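Local coordinates for protein ribonucleoside-diphosphate reductase (Pseudomonas aeruginosa, PDB 5IM3) that probably reduces ribonucleoside diphosphates to the deoxyribonucleotides needed for DNA synthesis, with thioredoxin as the likely reductant, and binds dATP as an allosteric effector, at residues Y374-P379 with D597-C602; T456-I461 with F504-V509; E466-T471 with M481-W486; P488-K493 with A519-Y524; D567-R572 with G899-Y904. All blocks are in the same frame, centred on the assembly; numbering follows the deposited sequence.

All five contacts belong to the barrel domain, and four form a connected group. Interaction 2 touches interaction 4 through Trp457 NE1 and Phe520 CE1, 3.6 Å apart. Interaction 3 meets interaction 5 where Trp486 CH2 lies 3.9 Å from Cys569 CB. Asp489 N and Asp567 OD2, at 2.6 Å, probably make a hydrogen bond between interactions 4 and 5. Interaction 1 stands apart, its nearest atoms about 8 Å from those of interactions 2 and 3, but it shares a sheet with interaction 3 and carries Cys602, disulfide-bonded to Cys373. A bound dATP lies about 8 Å from the Pro506 side chain of interaction 2 and about 12 Å from that of Tyr374 in interaction 1.

Interaction 1: Y374-P379 with D597-C602; sequences YLTTVP and DEIAVC
Tyr374 CG is anti to its own carbonyl carbon (chi1 -47°), and chi2 of -88° then places CD1 near the methyls of Val601. The strand puts Leu375 CB on the other face, with Ala600. The backbones pair antiparallel. Leu375 and Ala600 form a hydrogen-bonded pair in which Leu375 N donates to Ala600 O at 3.0 Å with an N-H...O angle of 153°; the return bond from Ala600 N to Leu375 O is weak. Ala600 O is approached a second time, by Tyr374 CA at 3.1 Å, a CA-H...O contact.

Tyr374 and Val601 lie side by side and point the same way, with CE1 3.9 Å from Val601 CG1, while Tyr374 CB rests on Ile599 CG2 at 3.8 Å. On the opposite face Leu375 CB meets Ala600 CB at 4.1 Å, and Leu375 CD1 comes within 3.7 Å of Cys602 SG. Thr376 CG2 runs alongside Ile599 CG1, and its hydroxyl bonds Asn404.

Cys602 is disulfide-bonded to Cys373, just before Tyr374. Two neighbouring barrel strands are thus joined covalently beside a leucine methyl, consistent with the oxidised redox-active cysteine pair of class I reductases.

Interaction 2: T456-I461 with F504-V509; sequences TWHLDI and FSPSDV
Phe504 N donates to Trp457 O at 2.8 Å, with an N-H...O angle of 157°. A second, weak backbone bond runs from Leu459 N to Phe504 O at 2.9 Å, and the two together bracket His458 in a single bridge.

The indole of Trp457 has the largest share of the buried surface. Its CG sits between the backbone N and the carbonyl carbon (chi1 51°), and the six-membered ring presents its edge to Phe504 O, which lies in the ring plane 3.6 Å from CE3. Farther along that ring, CZ3 meets Val509 CG2 tip to tip at 3.8 Å, and CH2 reaches Pro506 CB at 4.0 Å.

The His458 imidazole crosses Pro506 obliquely, NE2 lying 3.6 Å from CD. Its rotation is fixed at both nitrogens: ND1 accepts from Asp460 N at 3.1 Å, and NE2 bonds the carbonyl of Val409, a residue of the dATP pocket.

The bridge ties the loop after strand 450-455 to the end of strand 500-504. Trp457 also touches Trp501 of that strand, while Phe504 turns to Tyr527 and Ala531 of helix 517-532, and Ile461 begins helix 461-465.

Interaction 3: E466-T471 with M481-W486; sequences ELRKNT and MNTANW
A polar side-chain-to-backbone contact between Arg468 and Met481, with a small apolar patch beside it, joins a loop to the residue just before strand 482-487 in the alpha-beta barrel. Strands 450-455 and 482-487 are parallel neighbours joined through helix 461-465, a beta-alpha-beta crossover, and residues 466-471 belong to its return loop. The contact is made by side chains, as the backbone separation indicates: the closest CA pair, Leu467 and Thr483, is 8.0 Å apart.

A type I turn from Glu466 to Lys469, closed by Lys469 N to Glu466 O at 3.2 Å, puts Leu467 and Arg468 at its two central positions, both with CB directed at the strand. Leu467 CD1 covers Thr483 CG2 at 3.9 Å and lies 4.2 Å from Met481 CE, while the strand backbone pairs with Val450 and Ala452 on one neighbour and with Trp562 on another. Helix 544-558 adds Thr558 against Arg468.

The arginine chain is folded, bent at CD (chi2 -67°) and again at NE, and its CD approaches Met481 O to 3.3 Å. The same oxygen receives NH1 at 2.8 Å, in a bent bond (N-H...O 138°) whose donor stands well above the carbonyl plane, 58° out of it.

Interaction 4: P488-K493 with A519-Y524; sequences PDLFMK and AFEERY
Two charged side chains, Lys493 and Glu521, supply the ionic part of the contact. Crossing at about a right angle, they form a salt bridge: NZ donates to OE1 at 3.1 Å on its syn lone pair and weakly to OE2 at 3.2 Å. The ammonium group also has a weak bond to Arg735 O.

Water adds a second polar link. One molecule accepts from Leu490 N at 3.0 Å and donates to Glu521 OE2 at 3.3 Å.

Among apolar contacts, Leu490 CD2 meets Tyr524 CD2 at 3.4 Å, its CG directed at helix 517-532 by chi1 of -174°. Pro488 CB packs on Phe520 CE2 at 3.8 Å. Separately, Leu490 CD1 is a methyl beside a charged group, 3.7 Å from Glu521 OE1.

The short helical segments run 67° apart, their axes 10.7 Å from each other at closest. Phe491 and Met492 touch helix 544-558, Met492 and Lys493 touch Trp896 of helix 885-897, and Tyr524 stacks on Trp501 of strand 500-504.

Interaction 5: D567-R572 with G899-Y904; sequences DPCNLR and GLKTTY
Lys901 runs alongside the last turn of helix 566-571, roughly parallel to it, its tip toward Arg572, and the closely packed part of the contact is the stem of this one side chain. CG is anti to the carbonyl carbon (chi1 -61°) and the chain beyond is extended. CB sits 3.8 Å from Cys569 SG. Next along the stem, CG lies 4.1 Å from Pro568 CB, and CE then comes to 3.8 Å from Pro568 O. The proline ring also approaches Leu900 O, CG lying 3.9 Å away.

The far end of the lysine is the hydrated part, where polar bonds replace apolar packing. The two segments share no direct hydrogen bond; instead a water accepts from Lys901 NZ at 2.7 Å and lies 2.8 Å from Cys569 O. Arg572 NE is 4.5 Å from Lys901 NZ, a like-charge approach that may be eased because the two groups bind separate carbonyls, Arg572 NH1 that of Gln867 and Lys901 NZ that of Gln872.

Backbone bonds of Lys901 with Phe565 and of Thr903 with Leu563 lay this segment along strand 562-565. At its start, Gly899, with positive phi, is the C-prime residue of a Schellman motif ending helix 885-897: Leu900 N bonds Ala895 O, and Gly899 N bonds Trp896 O.

Interaction 1: Y374-P379 with D597-C602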
# COMPACT_ATOMS: atom_id res chain seq x y z
N TYR A 374 7.43 41.46 16.36
CA TYR A 374 8.40 42.22 15.58
C TYR A 374 8.63 41.58 14.22
O TYR A 374 8.48 40.37 14.04
CB TYR A 374 9.75 42.34 16.30
CG TYR A 374 9.65 42.74 17.75
CD1 TYR A 374 9.63 44.07 18.12
CD2 TYR A 374 9.58 41.78 18.74
CE1 TYR A 374 9.54 44.44 19.45
CE2 TYR A 374 9.49 42.13 20.06
CZ TYR A 374 9.47 43.46 20.41
OH TYR A 374 9.38 43.79 21.74
N LEU A 375 9.03 42.42 13.26
CA LEU A 375 9.43 42.00 11.92
C LEU A 375 10.82 42.54 11.63
O LEU A 375 11.11 43.70 11.93
CB LEU A 375 8.45 42.49 10.84
CG LEU A 375 7.00 41.97 10.87
CD1 LEU A 375 6.17 42.66 11.95
CD2 LEU A 375 6.36 42.17 9.49
N THR A 376 11.66 41.71 11.03
CA THR A 376 13.02 42.09 10.68
C THR A 376 13.32 41.65 9.26
O THR A 376 12.63 40.81 8.68
CB THR A 376 14.06 41.47 11.62
OG1 THR A 376 14.18 40.07 11.36
CG2 THR A 376 13.68 41.68 13.08
N THR A 377 14.38 42.24 8.70
CA THR A 377 14.93 41.83 7.41
C THR A 377 16.43 41.64 7.59
O THR A 377 17.09 42.47 8.22
CB THR A 377 14.62 42.87 6.32
OG1 THR A 377 15.22 42.46 5.09
CG2 THR A 377 15.14 44.25 6.70
N VAL A 378 16.95 40.55 7.06
CA VAL A 378 18.34 40.13 7.30
C VAL A 378 19.19 40.57 6.11
O VAL A 378 18.85 40.23 4.97
CB VAL A 378 18.44 38.61 7.51
CG1 VAL A 378 19.85 38.24 7.95
CG2 VAL A 378 17.43 38.14 8.53
N PRO A 379 20.27 41.32 6.32
CA PRO A 379 21.12 41.73 5.20
C PRO A 379 22.07 40.63 4.76
O PRO A 379 22.42 39.72 5.52
CB PRO A 379 21.89 42.93 5.77
CG PRO A 379 21.96 42.66 7.22
CD PRO A 379 20.68 41.95 7.59
N ASP A 597 17.53 49.99 9.70
CA ASP A 597 17.34 50.78 10.91
C ASP A 597 15.91 50.71 11.44
O ASP A 597 15.53 51.53 12.28
CB ASP A 597 17.73 52.23 10.67
CG ASP A 597 19.20 52.38 10.30
OD1 ASP A 597 20.06 51.91 11.07
OD2 ASP A 597 19.49 52.97 9.23
N GLU A 598 15.11 49.75 10.98
CA GLU A 598 13.70 49.68 11.35
C GLU A 598 13.31 48.23 11.57
O GLU A 598 13.23 47.44 10.62
CB GLU A 598 12.81 50.32 10.29
CG GLU A 598 12.97 51.83 10.20
CD GLU A 598 11.99 52.48 9.24
OE1 GLU A 598 12.30 53.56 8.71
OE2 GLU A 598 10.90 51.90 9.02
N ILE A 599 13.08 47.87 12.83
CA ILE A 599 12.42 46.63 13.21
C ILE A 599 10.98 46.99 13.53
O ILE A 599 10.70 47.70 14.50
CB ILE A 599 13.13 45.97 14.40
CG1 ILE A 599 14.47 45.37 13.92
CG2 ILE A 599 12.25 44.90 15.04
CD1 ILE A 599 15.32 44.77 15.02
N ALA A 600 10.05 46.52 12.70
CA ALA A 600 8.64 46.87 12.87
C ALA A 600 8.08 46.22 14.13
O ALA A 600 8.44 45.09 14.48
CB ALA A 600 7.83 46.44 11.65
N VAL A 601 7.20 46.95 14.82
CA VAL A 601 6.62 46.52 16.08
C VAL A 601 5.11 46.46 15.92
O VAL A 601 4.50 47.42 15.43
CB VAL A 601 7.00 47.48 17.23
CG1 VAL A 601 6.62 46.87 18.58
CG2 VAL A 601 8.48 47.82 17.19
N CYS A 602 4.50 45.35 16.33
CA CYS A 602 3.06 45.18 16.25
C CYS A 602 2.44 45.53 17.60
O CYS A 602 2.71 44.86 18.61
CB CYS A 602 2.67 43.75 15.86
SG CYS A 602 3.93 42.86 14.91

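Interaction 2: T456-I461 with F504-V509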
# COMPACT_ATOMS: atom_id res chain seq x y z
N THR A 456 9.93 33.05 -3.45
CA THR A 456 9.75 31.78 -4.16
C THR A 456 10.76 31.55 -5.28
O THR A 456 10.91 30.41 -5.73
CB THR A 456 8.33 31.70 -4.73
OG1 THR A 456 7.39 32.12 -3.74
CG2 THR A 456 8.00 30.27 -5.13
N TRP A 457 11.45 32.59 -5.75
CA TRP A 457 12.52 32.41 -6.73
C TRP A 457 13.88 32.17 -6.09
O TRP A 457 14.85 31.94 -6.81
CB TRP A 457 12.60 33.63 -7.66
CG TRP A 457 12.68 34.95 -6.95
CD1 TRP A 457 11.66 35.85 -6.77
CD2 TRP A 457 13.83 35.53 -6.32
NE1 TRP A 457 12.10 36.94 -6.08
CE2 TRP A 457 13.43 36.77 -5.78
CE3 TRP A 457 15.15 35.12 -6.16
CZ2 TRP A 457 14.31 37.60 -5.10
CZ3 TRP A 457 16.03 35.95 -5.47
CH2 TRP A 457 15.60 37.18 -4.95
N HIS A 458 13.97 32.22 -4.76
CA HIS A 458 15.24 32.03 -4.08
C HIS A 458 15.77 30.63 -4.35
O HIS A 458 15.04 29.64 -4.28
CB HIS A 458 15.05 32.25 -2.58
CG HIS A 458 16.33 32.46 -1.83
ND1 HIS A 458 17.18 31.43 -1.49
CD2 HIS A 458 16.89 33.59 -1.33
CE1 HIS A 458 18.21 31.91 -0.82
NE2 HIS A 458 18.06 33.22 -0.71
N LEU A 459 17.07 30.55 -4.66
CA LEU A 459 17.65 29.28 -5.09
C LEU A 459 17.64 28.22 -4.00
O LEU A 459 17.74 27.03 -4.31
CB LEU A 459 19.07 29.50 -5.59
CG LEU A 459 19.25 29.23 -7.09
CD1 LEU A 459 20.66 29.57 -7.51
CD2 LEU A 459 18.93 27.78 -7.41
N ASP A 460 17.51 28.60 -2.73
CA ASP A 460 17.42 27.64 -1.65
C ASP A 460 15.98 27.23 -1.34
O ASP A 460 15.74 26.52 -0.36
CB ASP A 460 18.08 28.20 -0.38
CG ASP A 460 19.58 28.39 -0.53
OD1 ASP A 460 20.21 27.67 -1.33
OD2 ASP A 460 20.13 29.26 0.17
N ILE A 461 15.02 27.63 -2.18
CA ILE A 461 13.61 27.45 -1.83
C ILE A 461 13.27 25.98 -1.63
O ILE A 461 12.50 25.63 -0.74
CB ILE A 461 12.70 28.10 -2.89
CG1 ILE A 461 11.24 28.07 -2.43
CG2 ILE A 461 12.83 27.40 -4.24
CD1 ILE A 461 10.97 28.87 -1.17
N PHE A 504 16.92 32.03 -8.68
CA PHE A 504 18.12 32.85 -8.70
C PHE A 504 18.68 32.96 -7.29
O PHE A 504 17.97 32.82 -6.30
CB PHE A 504 17.86 34.27 -9.23
CG PHE A 504 17.31 34.32 -10.62
CD1 PHE A 504 18.14 34.18 -11.72
CD2 PHE A 504 15.96 34.56 -10.83
CE1 PHE A 504 17.63 34.25 -13.00
CE2 PHE A 504 15.45 34.63 -12.11
CZ PHE A 504 16.28 34.48 -13.20
N SER A 505 19.95 33.24 -7.22
CA SER A 505 20.47 33.69 -5.93
C SER A 505 20.31 35.21 -5.81
O SER A 505 20.58 35.93 -6.77
CB SER A 505 21.94 33.33 -5.76
OG SER A 505 22.44 33.86 -4.55
N PRO A 506 19.87 35.72 -4.66
CA PRO A 506 19.65 37.17 -4.56
C PRO A 506 20.89 38.00 -4.84
O PRO A 506 20.76 39.15 -5.28
CB PRO A 506 19.15 37.36 -3.12
CG PRO A 506 19.61 36.15 -2.40
CD PRO A 506 19.58 35.03 -3.40
N SER A 507 22.09 37.46 -4.61
CA SER A 507 23.31 38.22 -4.86
C SER A 507 23.49 38.54 -6.34
O SER A 507 24.17 39.51 -6.68
CB SER A 507 24.53 37.47 -4.33
OG SER A 507 24.58 36.15 -4.83
N ASP A 508 22.91 37.74 -7.24
CA ASP A 508 22.91 38.06 -8.65
C ASP A 508 21.75 38.95 -9.06
O ASP A 508 21.81 39.58 -10.12
CB ASP A 508 22.86 36.78 -9.49
CG ASP A 508 24.13 35.96 -9.38
OD1 ASP A 508 25.23 36.52 -9.57
OD2 ASP A 508 24.03 34.74 -9.10
N VAL A 509 20.70 39.03 -8.25
CA VAL A 509 19.52 39.83 -8.57
C VAL A 509 19.13 40.62 -7.32
O VAL A 509 18.00 40.49 -6.83
CB VAL A 509 18.37 38.93 -9.06
CG1 VAL A 509 18.73 38.32 -10.42
CG2 VAL A 509 18.06 37.82 -8.05

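Interaction 3: E466-T471 with M481-W486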
# COMPACT_ATOMS: atom_id res chain seq x y z
N GLU A 466 11.36 21.90 2.95
CA GLU A 466 11.46 20.62 3.65
C GLU A 466 12.00 20.75 5.06
O GLU A 466 12.22 19.74 5.72
CB GLU A 466 12.34 19.65 2.85
CG GLU A 466 11.90 19.43 1.43
CD GLU A 466 12.46 18.15 0.84
OE1 GLU A 466 11.96 17.71 -0.21
OE2 GLU A 466 13.40 17.59 1.44
N LEU A 467 12.20 21.98 5.54
CA LEU A 467 12.84 22.18 6.84
C LEU A 467 12.08 21.55 7.99
O LEU A 467 12.68 21.30 9.04
CB LEU A 467 13.02 23.68 7.09
CG LEU A 467 14.12 24.38 6.30
CD1 LEU A 467 14.05 25.89 6.50
CD2 LEU A 467 15.50 23.86 6.70
N ARG A 468 10.78 21.28 7.84
CA ARG A 468 9.97 20.77 8.94
C ARG A 468 9.56 19.31 8.76
O ARG A 468 8.66 18.83 9.45
CB ARG A 468 8.74 21.65 9.13
CG ARG A 468 9.06 23.08 9.57
CD ARG A 468 9.67 23.13 10.97
NE ARG A 468 8.75 22.59 11.97
CZ ARG A 468 7.96 23.33 12.75
NH1 ARG A 468 7.97 24.65 12.67
NH2 ARG A 468 7.17 22.73 13.63
N LYS A 469 10.21 18.58 7.85
CA LYS A 469 9.97 17.15 7.75
C LYS A 469 10.43 16.45 9.03
O LYS A 469 11.41 16.85 9.65
CB LYS A 469 10.72 16.56 6.55
CG LYS A 469 10.02 16.75 5.21
CD LYS A 469 10.65 15.87 4.14
CE LYS A 469 9.79 15.80 2.89
NZ LYS A 469 10.33 14.86 1.85
N ASN A 470 9.70 15.41 9.42
CA ASN A 470 10.04 14.68 10.64
C ASN A 470 11.30 13.84 10.46
O ASN A 470 12.08 13.69 11.41
CB ASN A 470 8.87 13.79 11.07
CG ASN A 470 7.55 14.52 11.06
OD1 ASN A 470 6.60 14.11 10.38
ND2 ASN A 470 7.46 15.61 11.81
N THR A 471 11.50 13.29 9.27
CA THR A 471 12.63 12.41 8.99
C THR A 471 13.61 13.08 8.04
O THR A 471 13.36 14.18 7.52
CB THR A 471 12.14 11.08 8.40
OG1 THR A 471 11.45 11.34 7.17
CG2 THR A 471 11.20 10.38 9.38
N MET A 481 11.60 26.14 14.44
CA MET A 481 11.46 27.40 13.73
C MET A 481 10.34 27.27 12.72
O MET A 481 10.21 26.24 12.04
CB MET A 481 12.77 27.77 13.01
CG MET A 481 12.77 29.14 12.35
SD MET A 481 14.19 29.40 11.26
CE MET A 481 13.68 28.44 9.84
N ASN A 482 9.51 28.30 12.62
CA ASN A 482 8.46 28.33 11.62
C ASN A 482 9.01 28.86 10.30
O ASN A 482 10.03 29.55 10.25
CB ASN A 482 7.28 29.19 12.09
CG ASN A 482 6.53 28.57 13.28
OD1 ASN A 482 6.33 29.22 14.30
ND2 ASN A 482 6.12 27.32 13.14
N THR A 483 8.31 28.53 9.22
CA THR A 483 8.69 28.94 7.88
C THR A 483 7.45 29.43 7.15
O THR A 483 6.33 28.97 7.42
CB THR A 483 9.33 27.78 7.09
OG1 THR A 483 8.42 26.68 7.06
CG2 THR A 483 10.63 27.32 7.73
N ALA A 484 7.65 30.35 6.21
CA ALA A 484 6.56 30.84 5.38
C ALA A 484 7.08 31.21 4.00
O ALA A 484 8.19 31.72 3.87
CB ALA A 484 5.86 32.05 6.02
N ASN A 485 6.26 30.94 2.98
CA ASN A 485 6.56 31.37 1.62
C ASN A 485 6.18 32.83 1.42
O ASN A 485 5.09 33.27 1.83
CB ASN A 485 5.81 30.51 0.61
CG ASN A 485 6.34 29.09 0.53
OD1 ASN A 485 5.64 28.13 0.86
ND2 ASN A 485 7.58 28.95 0.07
N TRP A 486 7.07 33.59 0.79
CA TRP A 486 6.83 34.97 0.38
C TRP A 486 6.65 34.95 -1.14
O TRP A 486 7.62 35.00 -1.90
CB TRP A 486 8.00 35.85 0.83
CG TRP A 486 7.77 37.33 0.74
CD1 TRP A 486 8.51 38.23 0.03
CD2 TRP A 486 6.76 38.09 1.42
NE1 TRP A 486 8.01 39.50 0.21
CE2 TRP A 486 6.94 39.44 1.06
CE3 TRP A 486 5.72 37.76 2.29
CZ2 TRP A 486 6.11 40.46 1.54
CZ3 TRP A 486 4.89 38.77 2.76
CH2 TRP A 486 5.10 40.10 2.38

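Interaction 4: P488-K493 with A519-Y524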
# COMPACT_ATOMS: atom_id res chain seq x y z
N PRO A 488 5.50 35.90 -4.87
CA PRO A 488 5.11 36.97 -5.79
C PRO A 488 3.93 36.56 -6.65
O PRO A 488 3.72 35.38 -6.95
CB PRO A 488 6.36 37.19 -6.65
CG PRO A 488 7.47 36.42 -5.98
CD PRO A 488 6.80 35.32 -5.23
N ASP A 489 3.14 37.56 -7.07
CA ASP A 489 2.01 37.30 -7.95
C ASP A 489 2.44 36.55 -9.20
O ASP A 489 1.71 35.69 -9.71
CB ASP A 489 1.32 38.61 -8.33
CG ASP A 489 0.36 39.10 -7.26
OD1 ASP A 489 0.34 38.53 -6.16
OD2 ASP A 489 -0.38 40.07 -7.54
N LEU A 490 3.63 36.87 -9.72
CA LEU A 490 4.07 36.29 -10.98
C LEU A 490 4.16 34.77 -10.88
O LEU A 490 3.85 34.06 -11.84
CB LEU A 490 5.41 36.89 -11.40
CG LEU A 490 5.94 36.49 -12.77
CD1 LEU A 490 5.00 36.97 -13.87
CD2 LEU A 490 7.33 37.05 -12.98
N PHE A 491 4.59 34.26 -9.73
CA PHE A 491 4.66 32.81 -9.57
C PHE A 491 3.28 32.18 -9.71
O PHE A 491 3.11 31.19 -10.43
CB PHE A 491 5.28 32.45 -8.22
CG PHE A 491 5.22 30.97 -7.91
CD1 PHE A 491 6.11 30.09 -8.52
CD2 PHE A 491 4.28 30.47 -7.03
CE1 PHE A 491 6.05 28.73 -8.24
CE2 PHE A 491 4.22 29.11 -6.76
CZ PHE A 491 5.11 28.25 -7.36
N MET A 492 2.29 32.74 -9.01
CA MET A 492 0.93 32.23 -9.14
C MET A 492 0.43 32.36 -10.58
O MET A 492 -0.28 31.48 -11.08
CB MET A 492 -0.00 32.98 -8.19
CG MET A 492 0.37 32.86 -6.72
SD MET A 492 0.40 31.16 -6.11
CE MET A 492 -1.29 30.65 -6.43
N LYS A 493 0.78 33.45 -11.26
CA LYS A 493 0.44 33.59 -12.67
C LYS A 493 1.00 32.43 -13.48
O LYS A 493 0.33 31.88 -14.36
CB LYS A 493 0.95 34.92 -13.22
CG LYS A 493 0.20 36.14 -12.73
CD LYS A 493 0.72 37.40 -13.42
CE LYS A 493 -0.05 38.64 -13.01
NZ LYS A 493 0.45 39.86 -13.71
N ALA A 519 6.64 46.39 -11.64
CA ALA A 519 8.08 46.61 -11.64
C ALA A 519 8.84 45.31 -11.42
O ALA A 519 9.85 45.06 -12.08
CB ALA A 519 8.44 47.64 -10.56
N PHE A 520 8.37 44.47 -10.49
CA PHE A 520 9.03 43.20 -10.26
C PHE A 520 8.94 42.29 -11.47
O PHE A 520 9.93 41.66 -11.87
CB PHE A 520 8.44 42.50 -9.03
CG PHE A 520 8.87 41.06 -8.90
CD1 PHE A 520 10.03 40.73 -8.22
CD2 PHE A 520 8.11 40.04 -9.45
CE1 PHE A 520 10.43 39.41 -8.09
CE2 PHE A 520 8.51 38.72 -9.33
CZ PHE A 520 9.67 38.41 -8.65
N GLU A 521 7.75 42.20 -12.08
CA GLU A 521 7.54 41.24 -13.15
C GLU A 521 8.36 41.59 -14.39
O GLU A 521 8.87 40.70 -15.08
CB GLU A 521 6.05 41.16 -13.49
CG GLU A 521 5.19 40.76 -12.30
CD GLU A 521 3.78 40.37 -12.69
OE1 GLU A 521 3.46 40.37 -13.90
OE2 GLU A 521 2.98 40.07 -11.77
N GLU A 522 8.49 42.89 -14.68
CA GLU A 522 9.35 43.31 -15.78
C GLU A 522 10.81 42.97 -15.48
O GLU A 522 11.50 42.37 -16.31
CB GLU A 522 9.19 44.82 -16.02
CG GLU A 522 10.24 45.42 -16.95
CD GLU A 522 10.01 46.89 -17.21
OE1 GLU A 522 8.91 47.39 -16.88
OE2 GLU A 522 10.94 47.54 -17.74
N ARG A 523 11.29 43.35 -14.29
CA ARG A 523 12.68 43.09 -13.94
C ARG A 523 12.95 41.60 -13.84
O ARG A 523 14.02 41.13 -14.22
CB ARG A 523 13.03 43.80 -12.63
CG ARG A 523 14.52 43.81 -12.29
CD ARG A 523 15.33 44.54 -13.35
NE ARG A 523 16.74 44.64 -12.99
CZ ARG A 523 17.69 45.06 -13.82
NH1 ARG A 523 17.37 45.41 -15.06
NH2 ARG A 523 18.95 45.13 -13.41
N TYR A 524 11.98 40.83 -13.34
CA TYR A 524 12.16 39.39 -13.23
C TYR A 524 12.25 38.74 -14.60
O TYR A 524 13.07 37.84 -14.82
CB TYR A 524 11.02 38.77 -12.42
CG TYR A 524 11.15 37.27 -12.30
CD1 TYR A 524 11.78 36.70 -11.20
CD2 TYR A 524 10.66 36.42 -13.29
CE1 TYR A 524 11.90 35.33 -11.09
CE2 TYR A 524 10.79 35.05 -13.18
CZ TYR A 524 11.41 34.51 -12.08
OH TYR A 524 11.53 33.14 -11.97
O HOH W 1 4.78 39.59 -9.10

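Interaction 5: D567-R572 with G899-Y904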
# COMPACT_ATOMS: atom_id res chain seq x y z
N ASP A 567 2.87 40.67 -3.14
CA ASP A 567 2.48 41.83 -3.92
C ASP A 567 1.25 42.54 -3.35
O ASP A 567 1.25 43.78 -3.29
CB ASP A 567 2.25 41.42 -5.37
CG ASP A 567 3.55 41.13 -6.10
OD1 ASP A 567 4.53 41.88 -5.89
OD2 ASP A 567 3.62 40.14 -6.87
N PRO A 568 0.19 41.84 -2.93
CA PRO A 568 -0.90 42.55 -2.24
C PRO A 568 -0.45 43.20 -0.94
O PRO A 568 -0.96 44.27 -0.59
CB PRO A 568 -1.95 41.45 -2.01
CG PRO A 568 -1.26 40.16 -2.23
CD PRO A 568 -0.16 40.43 -3.21
N CYS A 569 0.50 42.59 -0.21
CA CYS A 569 1.01 43.23 1.00
C CYS A 569 1.73 44.54 0.69
O CYS A 569 1.73 45.45 1.52
CB CYS A 569 1.97 42.29 1.73
SG CYS A 569 1.21 40.83 2.47
N ASN A 570 2.35 44.65 -0.48
CA ASN A 570 3.12 45.84 -0.81
C ASN A 570 2.30 46.87 -1.57
O ASN A 570 2.38 48.07 -1.28
CB ASN A 570 4.36 45.47 -1.64
CG ASN A 570 5.55 45.10 -0.77
OD1 ASN A 570 6.25 45.96 -0.25
ND2 ASN A 570 5.78 43.80 -0.61
N LEU A 571 1.51 46.43 -2.55
CA LEU A 571 0.71 47.36 -3.35
C LEU A 571 -0.35 48.05 -2.51
O LEU A 571 -0.76 49.17 -2.83
CB LEU A 571 0.06 46.62 -4.52
CG LEU A 571 1.03 46.19 -5.63
CD1 LEU A 571 0.38 45.18 -6.55
CD2 LEU A 571 1.49 47.40 -6.41
N ARG A 572 -0.81 47.41 -1.44
CA ARG A 572 -1.84 47.98 -0.58
C ARG A 572 -1.27 48.56 0.71
O ARG A 572 -2.03 49.09 1.53
CB ARG A 572 -2.89 46.92 -0.24
CG ARG A 572 -3.51 46.27 -1.46
CD ARG A 572 -4.72 45.43 -1.09
NE ARG A 572 -5.74 46.21 -0.40
CZ ARG A 572 -6.80 45.70 0.20
NH1 ARG A 572 -7.00 44.39 0.21
NH2 ARG A 572 -7.67 46.51 0.80
N GLY A 899 -7.77 37.96 -3.52
CA GLY A 899 -7.11 39.13 -2.98
C GLY A 899 -6.66 39.01 -1.55
O GLY A 899 -6.44 40.04 -0.90
N LEU A 900 -6.51 37.80 -1.02
CA LEU A 900 -6.01 37.64 0.33
C LEU A 900 -4.52 37.93 0.38
O LEU A 900 -3.78 37.64 -0.56
CB LEU A 900 -6.29 36.23 0.85
CG LEU A 900 -7.75 35.90 1.19
CD1 LEU A 900 -7.85 34.46 1.66
CD2 LEU A 900 -8.31 36.84 2.25
N LYS A 901 -4.08 38.52 1.49
CA LYS A 901 -2.67 38.82 1.68
C LYS A 901 -1.91 37.67 2.32
O LYS A 901 -0.74 37.46 2.00
CB LYS A 901 -2.51 40.08 2.56
CG LYS A 901 -3.12 41.33 1.96
CD LYS A 901 -2.80 42.55 2.80
CE LYS A 901 -3.41 43.81 2.22
NZ LYS A 901 -3.11 45.00 3.06
N THR A 902 -2.55 36.91 3.21
CA THR A 902 -1.86 35.87 3.96
C THR A 902 -2.79 34.69 4.19
O THR A 902 -4.02 34.82 4.19
CB THR A 902 -1.36 36.39 5.31
OG1 THR A 902 -2.45 37.00 6.02
CG2 THR A 902 -0.24 37.41 5.13
N THR A 903 -2.18 33.53 4.39
CA THR A 903 -2.84 32.39 4.99
C THR A 903 -1.96 31.89 6.12
O THR A 903 -0.77 32.20 6.19
CB THR A 903 -3.12 31.24 3.99
OG1 THR A 903 -1.89 30.61 3.61
CG2 THR A 903 -3.84 31.77 2.75
N TYR A 904 -2.57 31.12 7.02
CA TYR A 904 -1.91 30.73 8.26
C TYR A 904 -1.83 29.20 8.32
O TYR A 904 -1.48 28.57 7.32
CB TYR A 904 -2.68 31.32 9.45
CG TYR A 904 -1.94 31.41 10.77
CD1 TYR A 904 -0.56 31.24 10.84
CD2 TYR A 904 -2.63 31.65 11.95
CE1 TYR A 904 0.10 31.32 12.05
CE2 TYR A 904 -1.97 31.72 13.16
CZ TYR A 904 -0.61 31.56 13.21
OH TYR A 904 0.04 31.64 14.42
O HOH W 2 -0.43 45.50 3.35